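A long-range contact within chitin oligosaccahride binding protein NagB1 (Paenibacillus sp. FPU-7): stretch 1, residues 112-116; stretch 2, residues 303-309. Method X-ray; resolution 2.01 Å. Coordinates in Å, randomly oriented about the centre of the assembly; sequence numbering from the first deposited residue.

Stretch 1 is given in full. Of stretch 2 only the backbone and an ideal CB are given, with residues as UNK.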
# COMPACT_ATOMS: atom_id res chain seq x y z
N GLY A 112 -16.08 1.63 -5.62
CA GLY A 112 -15.34 0.51 -5.08
C GLY A 112 -15.44 0.55 -3.58
O GLY A 112 -15.94 1.52 -2.99
N LEU A 113 -14.97 -0.53 -2.95
CA LEU A 113 -15.03 -0.66 -1.50
C LEU A 113 -13.66 -1.09 -0.99
O LEU A 113 -13.15 -2.15 -1.41
CB LEU A 113 -16.11 -1.67 -1.07
CG LEU A 113 -17.57 -1.34 -1.45
CD1 LEU A 113 -18.53 -2.49 -1.10
CD2 LEU A 113 -18.02 -0.01 -0.82
N PRO A 114 -13.04 -0.33 -0.08
CA PRO A 114 -11.76 -0.75 0.48
C PRO A 114 -11.96 -1.92 1.42
O PRO A 114 -12.91 -1.95 2.21
CB PRO A 114 -11.28 0.49 1.24
CG PRO A 114 -12.55 1.15 1.65
CD PRO A 114 -13.45 0.99 0.45
N THR A 115 -11.07 -2.91 1.32
CA THR A 115 -11.14 -4.04 2.23
C THR A 115 -10.24 -3.86 3.43
O THR A 115 -10.33 -4.66 4.37
CB THR A 115 -10.73 -5.36 1.56
OG1 THR A 115 -9.43 -5.20 0.98
CG2 THR A 115 -11.77 -5.80 0.50
N ALA A 116 -9.36 -2.86 3.40
CA ALA A 116 -8.40 -2.66 4.47
C ALA A 116 -8.13 -1.18 4.66
O ALA A 116 -8.28 -0.37 3.74
CB ALA A 116 -7.07 -3.36 4.18
N UNK A 303 -20.84 -11.34 -2.79
CA UNK A 303 -19.44 -11.08 -2.44
C UNK A 303 -19.34 -9.90 -1.48
O UNK A 303 -18.66 -9.97 -0.45
CB UNK A 303 -18.61 -10.81 -3.70
N UNK A 304 -20.04 -8.82 -1.80
CA UNK A 304 -20.02 -7.65 -0.92
C UNK A 304 -20.54 -8.01 0.46
O UNK A 304 -19.94 -7.64 1.49
CB UNK A 304 -20.85 -6.51 -1.51
N UNK A 305 -21.65 -8.75 0.52
CA UNK A 305 -22.25 -9.07 1.81
C UNK A 305 -21.31 -9.91 2.67
O UNK A 305 -21.25 -9.73 3.89
CB UNK A 305 -23.58 -9.81 1.61
N UNK A 306 -20.55 -10.81 2.05
CA UNK A 306 -19.67 -11.68 2.82
C UNK A 306 -18.35 -10.97 3.13
O UNK A 306 -17.92 -10.90 4.29
CB UNK A 306 -19.41 -12.98 2.06
N UNK A 307 -17.68 -10.42 2.11
CA UNK A 307 -16.36 -9.81 2.34
C UNK A 307 -16.46 -8.62 3.30
O UNK A 307 -15.65 -8.49 4.22
CB UNK A 307 -15.74 -9.36 1.01
N UNK A 308 -17.44 -7.76 3.10
CA UNK A 308 -17.55 -6.53 3.86
C UNK A 308 -18.48 -6.75 5.05
O UNK A 308 -19.56 -6.17 5.17
CB UNK A 308 -18.06 -5.39 2.98
N UNK A 309 -18.03 -7.62 5.94
CA UNK A 309 -18.76 -7.99 7.13
C UNK A 309 -17.80 -7.95 8.30
O UNK A 309 -16.58 -8.06 8.13
CB UNK A 309 -19.41 -9.37 6.99

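Position 303 lies in a helix that begins earlier in the chain. Its CA-to-CB bond points sideways to stretch 1, and nothing of that stretch lies within 5.5 Å of the ideal CB. The contact sets little demand here, and many side chains would suit. The deposited residue is Phe303. The end of its ring comes nearer than its CB but makes no contact.

Position 304 is helical and also points sideways. Its ideal CB is 4.7 Å from CD1 of Leu113, a methyl group that offers no polar partner. A medium-sized apolar side chain would suit, such as valine, leucine, isoleucine or methionine. The residue is Ile304, with chi1 m and chi2 t. Its CG2 packs 3.9 Å from Leu113 CD1.

Positions 305 and 306 are helical and out of reach of stretch 1. It places no constraint on either. They are Lys305, extended and exposed, and Ile306, partly exposed; both touch a crystal neighbour.

Position 307 points toward stretch 1. Its ideal CB is 5.4 Å from Thr115 CG2, so a side chain ending at CB would not touch that methyl. A longer apolar one could reach the methyl: leucine, methionine or perhaps phenylalanine. The residue is Met307, with chi1 t. Its CG lies 3.9 Å from Thr115 CG2. Its backbone N still bonds to Phe303 O at 2.8 Å, as expected in a helix.

Position 308 is the first to leave helical phi/psi, at -95/65, and its CB points toward stretch 1. Its CA is 7.1 Å from the CA of Thr115, the nearest such pair across the stretches. The ideal CB is 5.0 Å from Leu113 CD1. Past the leucine side chain, to one side and about 7.3 Å from the ideal CB, the carbonyl O of Leu113 offers an acceptor. A long side chain with an apolar body and a donor at its end would suit; tyrosine fits well, and lysine or arginine could be considered. The residue is Tyr308. Its OH donates a hydrogen bond to Leu113 O at 2.7 Å. Leu113 covers one ring face: its CB is 3.4 Å from Tyr308 CZ, and its CD1 makes a CH-pi contact 3.9 Å from the ring centroid. At the ring edge, Pro114 O is 3.3 Å from Tyr308 CE1. Thr115 CG2 approaches Tyr308 OH to 3.3 Å.

Position 309 is out of reach. It precedes another helix, where serine, threonine, aspartate or asparagine could cap. Ser309 caps a backbone N just past the stretch, and its OG donates to Ile306 O at 2.9 Å.

Stretch 2, residues 303-309: FIKIMYS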
# COMPACT_ATOMS: atom_id res chain seq x y z
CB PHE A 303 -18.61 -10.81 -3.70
CG PHE A 303 -17.19 -10.41 -3.39
CD1 PHE A 303 -16.23 -11.38 -3.18
CD2 PHE A 303 -16.83 -9.05 -3.26
CE1 PHE A 303 -14.90 -11.02 -2.88
CE2 PHE A 303 -15.51 -8.68 -2.93
CZ PHE A 303 -14.55 -9.69 -2.75
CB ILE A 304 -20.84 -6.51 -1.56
CG1 ILE A 304 -20.11 -5.99 -2.80
CG2 ILE A 304 -21.06 -5.39 -0.55
CD1 ILE A 304 -20.91 -4.99 -3.59
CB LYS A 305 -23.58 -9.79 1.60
CG LYS A 305 -24.38 -9.92 2.87
CD LYS A 305 -25.81 -10.35 2.59
CE LYS A 305 -26.44 -10.90 3.86
NZ LYS A 305 -27.74 -11.57 3.62
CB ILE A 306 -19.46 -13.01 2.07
CG1 ILE A 306 -20.81 -13.70 1.88
CG2 ILE A 306 -18.51 -13.92 2.83
CD1 ILE A 306 -20.91 -14.57 0.62
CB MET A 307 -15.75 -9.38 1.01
CG MET A 307 -14.43 -8.57 1.12
SD MET A 307 -13.08 -9.51 1.86
CE MET A 307 -12.31 -10.23 0.42
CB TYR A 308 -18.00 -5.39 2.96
CG TYR A 308 -17.04 -5.18 1.82
CD1 TYR A 308 -15.85 -4.48 2.02
CD2 TYR A 308 -17.31 -5.68 0.55
CE1 TYR A 308 -14.95 -4.30 0.99
CE2 TYR A 308 -16.41 -5.51 -0.49
CZ TYR A 308 -15.24 -4.81 -0.26
OH TYR A 308 -14.34 -4.61 -1.28
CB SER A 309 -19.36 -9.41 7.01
OG SER A 309 -18.30 -10.36 7.07
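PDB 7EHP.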